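Local coordinates for protein 6-phospho-beta-glucosidase BglT (Thermotoga maritima, PDB 1UP7) that hydrolyses cellobiose 6'-phosphate to glucose 6-phosphate and glucose, as a family 4 glycosidase that depends on NAD and manganese, at residues F140-G145 and S294-A299; G162-P167 and V333-C338. All blocks are in the same frame, centred on the assembly; numbering follows the deposited sequence.

Contact 1: F140-G145 and S294-A299; sequences FTNPSG and SMYSTA. With NAD (nicotinamide-adenine-dinucleotide), chain I; G6P (6-O-phosphono-alpha-D-glucopyranose), chain J.
The rings of Phe140 and Tyr296 form an edge-to-face pair. Tyr296 turns its CD2 edge over one face of Phe140, off the centre and toward the rim. The ring centroids are 5.2 Å apart and the planes meet at 63°. The closest atoms are Phe140 CG and Tyr296 CD2, at 3.8 Å.

The nicotinamide also lies over one face of Tyr296, offset toward the rim. Tyr296 CG is 3.6 Å from NAD C4N.

The polar contacts are shared between the sugar and the cofactor. Tyr296 OH and G6P O3 share a hydrogen bond of 2.5 Å. Asn142 ND2 donates to the same G6P O3 at 3.2 Å and to NAD O2D at 2.9 Å. One amide nitrogen thus bridges the bound sugar phosphate and the cofactor. The other end of the amide is held by an Asx turn, in which Ser144 N gives a hydrogen bond to a lone pair of Asn142 OD1 in the carbonyl plane. The backbone of Asn142 adds a nearly straight bond, N-H to NAD O3D, at 173°.

This is the active-site cleft of a family 4 glycosidase, where the end of a Rossmann strand and a C-terminal-domain helix meet at the nicotinamide and the sugar.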
ATOM      1  N   PHE A 140     -21.819  16.070 -15.421  1.00 19.10           N
ATOM      2  CA  PHE A 140     -21.381  16.111 -16.830  1.00 19.50           C
ATOM      3  C   PHE A 140     -20.363  17.203 -17.097  1.00 19.12           C
ATOM      4  O   PHE A 140     -19.592  17.101 -18.032  1.00 20.02           O
ATOM      5  CB  PHE A 140     -22.526  16.429 -17.788  1.00 19.98           C
ATOM      6  CG  PHE A 140     -23.697  15.491 -17.712  1.00 23.39           C
ATOM      7  CD1 PHE A 140     -23.641  14.306 -16.998  1.00 25.26           C
ATOM      8  CD2 PHE A 140     -24.892  15.833 -18.346  1.00 26.94           C
ATOM      9  CE1 PHE A 140     -24.735  13.455 -16.931  1.00 25.68           C
ATOM     10  CE2 PHE A 140     -26.013  14.976 -18.288  1.00 28.90           C
ATOM     11  CZ  PHE A 140     -25.925  13.784 -17.574  1.00 27.00           C
ATOM     12  N   THR A 141     -20.401  18.285 -16.332  1.00 18.89           N
ATOM     13  CA  THR A 141     -19.559  19.453 -16.566  1.00 18.39           C
ATOM     14  C   THR A 141     -18.102  19.071 -16.743  1.00 18.79           C
ATOM     15  O   THR A 141     -17.524  18.388 -15.896  1.00 18.48           O
ATOM     16  CB  THR A 141     -19.685  20.419 -15.388  1.00 19.53           C
ATOM     17  OG1 THR A 141     -21.010  20.953 -15.387  1.00 19.84           O
ATOM     18  CG2 THR A 141     -18.735  21.667 -15.560  1.00 17.23           C
ATOM     19  N   ASN A 142     -17.511  19.501 -17.857  1.00 19.34           N
ATOM     20  CA  ASN A 142     -16.125  19.160 -18.122  1.00 19.68           C
ATOM     21  C   ASN A 142     -15.140  20.162 -17.554  1.00 19.28           C
ATOM     22  O   ASN A 142     -15.491  21.319 -17.396  1.00 18.94           O
ATOM     23  CB  ASN A 142     -15.903  18.850 -19.591  1.00 20.40           C
ATOM     24  CG  ASN A 142     -16.173  17.377 -19.904  1.00 21.92           C
ATOM     25  OD1 ASN A 142     -15.725  16.460 -19.159  1.00 22.32           O
ATOM     26  ND2 ASN A 142     -16.923  17.139 -20.975  1.00 20.93           N
ATOM     27  N   PRO A 143     -13.931  19.711 -17.195  1.00 19.36           N
ATOM     28  CA  PRO A 143     -13.524  18.308 -17.331  1.00 18.86           C
ATOM     29  C   PRO A 143     -14.034  17.481 -16.163  1.00 18.71           C
ATOM     30  O   PRO A 143     -13.718  17.734 -14.997  1.00 18.28           O
ATOM     31  CB  PRO A 143     -11.990  18.382 -17.339  1.00 17.94           C
ATOM     32  CG  PRO A 143     -11.655  19.555 -16.559  1.00 19.24           C
ATOM     33  CD  PRO A 143     -12.845  20.530 -16.613  1.00 19.81           C
ATOM     34  N   SER A 144     -14.818  16.476 -16.509  1.00 18.68           N
ATOM     35  CA  SER A 144     -15.628  15.766 -15.530  1.00 18.41           C
ATOM     36  C   SER A 144     -14.821  14.943 -14.527  1.00 18.34           C
ATOM     37  O   SER A 144     -15.165  14.966 -13.348  1.00 18.53           O
ATOM     38  CB  SER A 144     -16.692  14.917 -16.259  1.00 17.88           C
ATOM     39  OG  SER A 144     -17.516  14.245 -15.336  1.00 17.43           O
ATOM     40  N   GLY A 145     -13.804  14.196 -15.000  1.00 17.96           N
ATOM     41  CA  GLY A 145     -12.992  13.349 -14.144  1.00 17.50           C
ATOM     42  C   GLY A 145     -12.152  14.191 -13.185  1.00 17.91           C
ATOM     43  O   GLY A 145     -11.976  13.826 -12.007  1.00 17.70           O
ATOM     44  N   SER A 294     -24.084  12.962 -27.335  1.00 25.00           N
ATOM     45  CA  SER A 294     -25.176  12.017 -27.285  1.00 26.16           C
ATOM     46  C   SER A 294     -24.946  10.788 -26.374  1.00 26.45           C
ATOM     47  O   SER A 294     -23.804  10.324 -26.133  1.00 26.60           O
ATOM     48  CB  SER A 294     -25.606  11.634 -28.700  1.00 27.20           C
ATOM     49  OG  SER A 294     -26.258  12.778 -29.281  1.00 30.32           O
ATOM     50  N   MET A 295     -26.066  10.272 -25.876  1.00 26.54           N
ATOM     51  CA  MET A 295     -26.100   9.176 -24.923  1.00 26.37           C
ATOM     52  C   MET A 295     -25.601   9.515 -23.527  1.00 25.65           C
ATOM     53  O   MET A 295     -25.651   8.684 -22.608  1.00 25.85           O
ATOM     54  CB  MET A 295     -25.525   7.888 -25.510  1.00 27.69           C
ATOM     55  CG  MET A 295     -26.626   7.120 -26.248  1.00 30.73           C
ATOM     56  SD  MET A 295     -26.197   5.425 -26.775  1.00 43.39           S
ATOM     57  CE  MET A 295     -24.780   5.092 -25.906  1.00 38.43           C
ATOM     58  N   TYR A 296     -25.166  10.748 -23.329  1.00 25.32           N
ATOM     59  CA  TYR A 296     -24.924  11.232 -21.973  1.00 25.17           C
ATOM     60  C   TYR A 296     -26.224  11.053 -21.192  1.00 24.84           C
ATOM     61  O   TYR A 296     -26.209  10.657 -20.022  1.00 25.45           O
ATOM     62  CB  TYR A 296     -24.576  12.719 -22.006  1.00 26.32           C
ATOM     63  CG  TYR A 296     -23.094  13.089 -21.852  1.00 29.14           C
ATOM     64  CD1 TYR A 296     -22.258  13.213 -22.963  1.00 33.26           C
ATOM     65  CD2 TYR A 296     -22.547  13.383 -20.605  1.00 32.75           C
ATOM     66  CE1 TYR A 296     -20.891  13.587 -22.818  1.00 34.02           C
ATOM     67  CE2 TYR A 296     -21.193  13.759 -20.463  1.00 33.49           C
ATOM     68  CZ  TYR A 296     -20.392  13.860 -21.568  1.00 33.64           C
ATOM     69  OH  TYR A 296     -19.073  14.231 -21.427  1.00 38.47           O
ATOM     70  N   SER A 297     -27.349  11.318 -21.860  1.00 24.40           N
ATOM     71  CA  SER A 297     -28.707  11.190 -21.315  1.00 24.35           C
ATOM     72  C   SER A 297     -29.008   9.851 -20.701  1.00 23.87           C
ATOM     73  O   SER A 297     -29.402   9.756 -19.534  1.00 24.81           O
ATOM     74  CB  SER A 297     -29.715  11.326 -22.463  1.00 25.06           C
ATOM     75  OG  SER A 297     -29.908  10.065 -23.127  1.00 28.91           O
ATOM     76  N   THR A 298     -28.908   8.819 -21.529  1.00 23.28           N
ATOM     77  CA  THR A 298     -29.112   7.465 -21.065  1.00 23.05           C
ATOM     78  C   THR A 298     -28.167   7.179 -19.908  1.00 22.17           C
ATOM     79  O   THR A 298     -28.578   6.543 -18.931  1.00 22.96           O
ATOM     80  CB  THR A 298     -28.885   6.439 -22.191  1.00 23.60           C
ATOM     81  OG1 THR A 298     -29.753   6.749 -23.281  1.00 26.06           O
ATOM     82  CG2 THR A 298     -29.406   5.042 -21.768  1.00 26.03           C
ATOM     83  N   ALA A 299     -26.912   7.623 -19.995  1.00 20.85           N
ATOM     84  CA  ALA A 299     -25.967   7.211 -18.962  1.00 20.19           C
ATOM     85  C   ALA A 299     -26.440   7.776 -17.616  1.00 19.94           C
ATOM     86  O   ALA A 299     -26.411   7.084 -16.607  1.00 19.71           O
ATOM     87  CB  ALA A 299     -24.531   7.630 -19.290  1.00 19.96           C
TER
HETATM   88  PA  NAD I1416     -23.669  24.878 -22.856  1.00 39.58           P
HETATM   89  O1A NAD I1416     -22.798  25.992 -23.280  1.00 39.58           O
HETATM   90  O2A NAD I1416     -25.010  24.755 -23.612  1.00 42.49           O
HETATM   91  O5B NAD I1416     -23.927  25.146 -21.279  1.00 36.88           O
HETATM   92  C5B NAD I1416     -25.048  24.582 -20.650  1.00 31.06           C
HETATM   93  C4B NAD I1416     -25.793  25.641 -19.849  1.00 27.54           C
HETATM   94  O4B NAD I1416     -25.053  25.999 -18.683  1.00 29.02           O
HETATM   95  C3B NAD I1416     -26.070  26.941 -20.594  1.00 26.05           C
HETATM   96  O3B NAD I1416     -27.478  27.094 -20.695  1.00 21.96           O
HETATM   97  C2B NAD I1416     -25.455  28.033 -19.716  1.00 25.76           C
HETATM   98  O2B NAD I1416     -26.262  29.191 -19.654  1.00 23.91           O
HETATM   99  C1B NAD I1416     -25.443  27.338 -18.366  1.00 26.16           C
HETATM  100  N9A NAD I1416     -24.499  27.879 -17.393  1.00 26.81           N
HETATM  101  C8A NAD I1416     -23.248  28.435 -17.583  1.00 24.99           C
HETATM  102  N7A NAD I1416     -22.770  28.740 -16.357  1.00 27.63           N
HETATM  103  C5A NAD I1416     -23.640  28.353 -15.406  1.00 25.50           C
HETATM  104  C6A NAD I1416     -23.656  28.439 -14.019  1.00 27.10           C
HETATM  105  N6A NAD I1416     -22.649  28.978 -13.341  1.00 24.93           N
HETATM  106  N1A NAD I1416     -24.757  27.954 -13.324  1.00 26.83           N
HETATM  107  C2A NAD I1416     -25.833  27.408 -14.003  1.00 25.65           C
HETATM  108  N3A NAD I1416     -25.818  27.358 -15.376  1.00 25.38           N
HETATM  109  C4A NAD I1416     -24.744  27.823 -16.054  1.00 26.29           C
HETATM  110  O3  NAD I1416     -22.787  23.544 -23.034  1.00 39.74           O
HETATM  111  PN  NAD I1416     -23.280  22.026 -23.176  1.00 36.98           P
HETATM  112  O1N NAD I1416     -22.744  21.614 -24.498  1.00 41.41           O
HETATM  113  O2N NAD I1416     -24.679  21.832 -22.866  1.00 39.33           O
HETATM  114  O5D NAD I1416     -22.510  21.258 -22.004  1.00 39.15           O
HETATM  115  C5D NAD I1416     -22.440  21.700 -20.661  1.00 36.12           C
HETATM  116  C4D NAD I1416     -21.273  20.966 -19.980  1.00 37.30           C
HETATM  117  O4D NAD I1416     -21.445  19.549 -19.965  1.00 36.78           O
HETATM  118  C3D NAD I1416     -19.951  21.207 -20.693  1.00 35.07           C
HETATM  119  O3D NAD I1416     -19.004  21.371 -19.681  1.00 35.30           O
HETATM  120  C2D NAD I1416     -19.692  19.926 -21.480  1.00 35.83           C
HETATM  121  O2D NAD I1416     -18.325  19.622 -21.702  1.00 33.84           O
HETATM  122  C1D NAD I1416     -20.425  18.861 -20.696  1.00 37.91           C
HETATM  123  N1N NAD I1416     -21.180  17.992 -21.604  1.00 43.50           N
HETATM  124  C2N NAD I1416     -22.515  17.852 -21.299  1.00 44.47           C
HETATM  125  C3N NAD I1416     -23.345  17.067 -22.061  1.00 47.55           C
HETATM  126  C7N NAD I1416     -24.804  16.975 -21.678  1.00 50.35           C
HETATM  127  O7N NAD I1416     -25.511  15.749 -21.654  1.00 51.89           O
HETATM  128  N7N NAD I1416     -25.436  18.108 -21.337  1.00 52.29           N
HETATM  129  C4N NAD I1416     -22.784  16.415 -23.162  1.00 49.80           C
HETATM  130  C5N NAD I1416     -21.418  16.541 -23.488  1.00 47.38           C
HETATM  131  C6N NAD I1416     -20.613  17.348 -22.684  1.00 46.00           C
HETATM  132  C1  G6P J1417     -17.582  13.493 -26.618  1.00 60.29           C
HETATM  133  C2  G6P J1417     -16.976  13.580 -25.191  1.00 59.37           C
HETATM  134  C3  G6P J1417     -17.663  14.696 -24.405  1.00 59.26           C
HETATM  135  C4  G6P J1417     -17.400  15.998 -25.145  1.00 58.48           C
HETATM  136  C5  G6P J1417     -18.063  15.905 -26.532  1.00 58.06           C
HETATM  137  C6  G6P J1417     -17.791  17.167 -27.339  1.00 55.32           C
HETATM  138  O1  G6P J1417     -16.965  12.509 -27.470  1.00 60.16           O
HETATM  139  O2  G6P J1417     -17.091  12.368 -24.446  1.00 58.61           O
HETATM  140  O3  G6P J1417     -17.236  14.764 -23.040  1.00 59.68           O
HETATM  141  O4  G6P J1417     -17.842  17.116 -24.373  1.00 56.62           O
HETATM  142  O5  G6P J1417     -17.560  14.773 -27.289  1.00 59.56           O
HETATM  143  O6  G6P J1417     -18.867  17.453 -28.219  1.00 52.15           O
HETATM  144  P   G6P J1417     -19.145  18.959 -28.717  1.00 48.03           P
HETATM  145  O1P G6P J1417     -20.461  18.914 -29.458  1.00 50.36           O
HETATM  146  O2P G6P J1417     -18.096  19.532 -29.657  1.00 47.42           O
HETATM  147  O3P G6P J1417     -19.259  19.817 -27.488  1.00 46.24           O

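Contact 2: G162-P167 and V333-C338; sequences GLCNVP and VLEIPC. With G6P (6-O-phosphono-alpha-D-glucopyranose), chain J.
Glu335 reaches Cys164 and Pro167 because its chain is fully stretched. CG lies anti to the backbone N (chi1 -177°), and the chain stays extended beyond it. The carboxylate is thereby carried away from strand 333-341 to the connection after strand 160-162 and the first turn of helix 166-177. Cys164 also has its SG anti to the backbone N, at 162°. This brings SG to the sugar side, 3.7 Å from G6P O2, while CB meets the carboxylate.

The two carboxylate oxygens divide the contact. Glu335 OE2 lies 3.5 Å from Cys164 CB. Glu335 OE1 lies 3.6 Å from Pro167 CG, and the two side chains cross at about a right angle. No direct hydrogen bond joins the segments. A water links them weakly, taking a bond from Cys164 N at 3.0 Å and giving one to Glu335 OE2 at 3.3 Å.

The buried carboxylate has firmer partners elsewhere. Tyr189 OH bonds to OE1, and Asn193 and Asn318 bond to OE2. These bonds probably help to stabilise its negative charge.

Beyond the cysteine, Asn165 OD1 accepts a very short hydrogen bond of 2.5 Å from G6P O2. Its ND2 bonds to the carbonyls of Gly292 and Ser294, which hold the amide in place.

Cys164 and His194 bind manganese in this enzyme, although no metal is modelled here. Asn165 binds the substrate. Glu335 packs behind the metal-binding cysteine, consistent with a second-shell place. The arrangement belongs to the metal and sugar site of family 4 glycosidases, at the end of the last strand of the Rossmann sheet.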
ATOM      1  N   GLY A 162     -18.933  11.408 -11.212  1.00 18.34           N
ATOM      2  CA  GLY A 162     -18.538  11.961 -12.494  1.00 18.64           C
ATOM      3  C   GLY A 162     -18.913  11.012 -13.609  1.00 19.12           C
ATOM      4  O   GLY A 162     -18.683   9.794 -13.529  1.00 19.29           O
ATOM      5  N   LEU A 163     -19.499  11.572 -14.651  1.00 19.46           N
ATOM      6  CA  LEU A 163     -19.953  10.787 -15.792  1.00 20.24           C
ATOM      7  C   LEU A 163     -19.367  11.336 -17.070  1.00 20.65           C
ATOM      8  O   LEU A 163     -18.987  12.483 -17.127  1.00 20.42           O
ATOM      9  CB  LEU A 163     -21.459  10.872 -15.888  1.00 20.55           C
ATOM     10  CG  LEU A 163     -22.252   9.597 -15.926  1.00 21.81           C
ATOM     11  CD1 LEU A 163     -21.917   8.761 -14.710  1.00 21.44           C
ATOM     12  CD2 LEU A 163     -23.710   9.969 -15.955  1.00 21.20           C
ATOM     13  N   CYS A 164     -19.323  10.505 -18.097  1.00 21.92           N
ATOM     14  CA  CYS A 164     -18.887  10.900 -19.431  1.00 23.37           C
ATOM     15  C   CYS A 164     -19.580   9.906 -20.363  1.00 22.88           C
ATOM     16  O   CYS A 164     -20.143   8.905 -19.873  1.00 22.92           O
ATOM     17  CB  CYS A 164     -17.351  10.853 -19.480  1.00 24.55           C
ATOM     18  SG  CYS A 164     -16.543  10.813 -21.094  1.00 31.43           S
ATOM     19  N   ASN A 165     -19.585  10.173 -21.678  1.00 22.53           N
ATOM     20  CA  ASN A 165     -20.335   9.308 -22.609  1.00 22.43           C
ATOM     21  C   ASN A 165     -19.550   8.234 -23.359  1.00 22.18           C
ATOM     22  O   ASN A 165     -20.161   7.422 -24.052  1.00 22.25           O
ATOM     23  CB  ASN A 165     -21.249  10.095 -23.594  1.00 23.38           C
ATOM     24  CG  ASN A 165     -20.459  10.882 -24.678  1.00 25.04           C
ATOM     25  OD1 ASN A 165     -19.259  11.129 -24.526  1.00 28.10           O
ATOM     26  ND2 ASN A 165     -21.151  11.315 -25.735  1.00 22.52           N
ATOM     27  N   VAL A 166     -18.224   8.190 -23.233  1.00 22.29           N
ATOM     28  CA  VAL A 166     -17.482   7.155 -23.989  1.00 22.47           C
ATOM     29  C   VAL A 166     -17.740   5.708 -23.565  1.00 21.85           C
ATOM     30  O   VAL A 166     -17.915   4.850 -24.440  1.00 22.29           O
ATOM     31  CB  VAL A 166     -15.947   7.476 -24.301  1.00 23.87           C
ATOM     32  CG1 VAL A 166     -15.584   8.979 -24.077  1.00 25.42           C
ATOM     33  CG2 VAL A 166     -14.989   6.540 -23.578  1.00 24.06           C
ATOM     34  N   PRO A 167     -17.849   5.418 -22.259  1.00 21.29           N
ATOM     35  CA  PRO A 167     -18.143   4.044 -21.843  1.00 20.62           C
ATOM     36  C   PRO A 167     -19.454   3.589 -22.444  1.00 20.70           C
ATOM     37  O   PRO A 167     -19.465   2.550 -23.133  1.00 21.13           O
ATOM     38  CB  PRO A 167     -18.234   4.127 -20.314  1.00 21.04           C
ATOM     39  CG  PRO A 167     -17.446   5.376 -19.940  1.00 21.31           C
ATOM     40  CD  PRO A 167     -17.736   6.327 -21.090  1.00 21.68           C
ATOM     41  N   VAL A 333      -9.094   8.977  -8.245  1.00 18.01           N
ATOM     42  CA  VAL A 333     -10.368   8.927  -8.972  1.00 17.36           C
ATOM     43  C   VAL A 333     -10.098   8.387 -10.382  1.00 17.78           C
ATOM     44  O   VAL A 333      -9.236   8.918 -11.109  1.00 17.86           O
ATOM     45  CB  VAL A 333     -11.071  10.309  -9.045  1.00 17.36           C
ATOM     46  CG1 VAL A 333     -12.154  10.318 -10.108  1.00 14.14           C
ATOM     47  CG2 VAL A 333     -11.647  10.707  -7.648  1.00 15.95           C
ATOM     48  N   LEU A 334     -10.807   7.321 -10.738  1.00 17.39           N
ATOM     49  CA  LEU A 334     -10.711   6.706 -12.043  1.00 17.46           C
ATOM     50  C   LEU A 334     -12.103   6.583 -12.650  1.00 17.70           C
ATOM     51  O   LEU A 334     -13.109   6.712 -11.952  1.00 16.92           O
ATOM     52  CB  LEU A 334     -10.105   5.297 -11.920  1.00 17.00           C
ATOM     53  CG  LEU A 334      -8.723   5.222 -11.274  1.00 17.11           C
ATOM     54  CD1 LEU A 334      -8.328   3.755 -11.078  1.00 16.15           C
ATOM     55  CD2 LEU A 334      -7.700   6.003 -12.084  1.00 15.02           C
ATOM     56  N   GLU A 335     -12.143   6.313 -13.949  1.00 17.66           N
ATOM     57  CA  GLU A 335     -13.384   5.941 -14.627  1.00 17.62           C
ATOM     58  C   GLU A 335     -13.362   4.408 -14.791  1.00 17.06           C
ATOM     59  O   GLU A 335     -12.528   3.877 -15.513  1.00 17.26           O
ATOM     60  CB  GLU A 335     -13.474   6.707 -15.963  1.00 17.23           C
ATOM     61  CG  GLU A 335     -14.746   6.485 -16.768  1.00 18.40           C
ATOM     62  CD  GLU A 335     -14.822   7.406 -17.988  1.00 19.33           C
ATOM     63  OE1 GLU A 335     -14.339   7.032 -19.082  1.00 17.51           O
ATOM     64  OE2 GLU A 335     -15.365   8.528 -17.830  1.00 21.34           O
ATOM     65  N   ILE A 336     -14.257   3.718 -14.092  1.00 16.59           N
ATOM     66  CA  ILE A 336     -14.176   2.265 -13.850  1.00 16.33           C
ATOM     67  C   ILE A 336     -15.589   1.699 -13.645  1.00 17.15           C
ATOM     68  O   ILE A 336     -16.499   2.444 -13.245  1.00 17.20           O
ATOM     69  CB  ILE A 336     -13.292   1.936 -12.593  1.00 15.07           C
ATOM     70  CG1 ILE A 336     -13.682   2.855 -11.401  1.00 14.94           C
ATOM     71  CG2 ILE A 336     -11.789   2.040 -12.920  1.00 13.26           C
ATOM     72  CD1 ILE A 336     -12.901   2.568 -10.057  1.00 14.64           C
ATOM     73  N   PRO A 337     -15.779   0.405 -13.907  1.00 16.98           N
ATOM     74  CA  PRO A 337     -17.069  -0.243 -13.707  1.00 17.16           C
ATOM     75  C   PRO A 337     -17.392  -0.398 -12.231  1.00 17.57           C
ATOM     76  O   PRO A 337     -16.540  -0.850 -11.460  1.00 18.18           O
ATOM     77  CB  PRO A 337     -16.857  -1.630 -14.319  1.00 17.29           C
ATOM     78  CG  PRO A 337     -15.629  -1.481 -15.204  1.00 17.30           C
ATOM     79  CD  PRO A 337     -14.774  -0.539 -14.423  1.00 16.92           C
ATOM     80  N   CYS A 338     -18.612  -0.025 -11.843  1.00 17.30           N
ATOM     81  CA  CYS A 338     -19.063  -0.096 -10.452  1.00 17.13           C
ATOM     82  C   CYS A 338     -20.417  -0.772 -10.326  1.00 16.87           C
ATOM     83  O   CYS A 338     -21.241  -0.729 -11.233  1.00 16.83           O
ATOM     84  CB  CYS A 338     -19.146   1.296  -9.807  1.00 16.42           C
ATOM     85  SG  CYS A 338     -17.577   2.163  -9.834  1.00 18.59           S
TER
HETATM   86  C1  G6P J1417     -17.582  13.493 -26.618  1.00 60.29           C
HETATM   87  C2  G6P J1417     -16.976  13.580 -25.191  1.00 59.37           C
HETATM   88  C3  G6P J1417     -17.663  14.696 -24.405  1.00 59.26           C
HETATM   89  C4  G6P J1417     -17.400  15.998 -25.145  1.00 58.48           C
HETATM   90  C5  G6P J1417     -18.063  15.905 -26.532  1.00 58.06           C
HETATM   91  C6  G6P J1417     -17.791  17.167 -27.339  1.00 55.32           C
HETATM   92  O1  G6P J1417     -16.965  12.509 -27.470  1.00 60.16           O
HETATM   93  O2  G6P J1417     -17.091  12.368 -24.446  1.00 58.61           O
HETATM   94  O3  G6P J1417     -17.236  14.764 -23.040  1.00 59.68           O
HETATM   95  O4  G6P J1417     -17.842  17.116 -24.373  1.00 56.62           O
HETATM   96  O5  G6P J1417     -17.560  14.773 -27.289  1.00 59.56           O
HETATM   97  O6  G6P J1417     -18.867  17.453 -28.219  1.00 52.15           O
HETATM   98  P   G6P J1417     -19.145  18.959 -28.717  1.00 48.03           P
HETATM   99  O1P G6P J1417     -20.461  18.914 -29.458  1.00 50.36           O
HETATM  100  O2P G6P J1417     -18.096  19.532 -29.657  1.00 47.42           O
HETATM  101  O3P G6P J1417     -19.259  19.817 -27.488  1.00 46.24           O
HETATM  102  O   HOH W   1     -18.500   7.813 -16.943  1.00 33.42           O

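From the N terminus, the chain first builds most of the parallel Rossmann sheet. Strand 136-139 then leads into 140-145, and strand 160-162 into 162-167. Each of these segments runs into a helix. The C-terminal domain later supplies 294-299, at the start of helix 296-308, and then 333-338 on its three-stranded antiparallel sheet. Contact 1 closes a loop of 148 residues and contact 2 one of 165. The loops cross, since the segments alternate. The two contacts also touch: Asn165 packs on Tyr296, and Ser144 OG is probably hydrogen-bonded to Leu163 O. Together they tie neighbouring Rossmann strand ends to the C-terminal domain around one G6P.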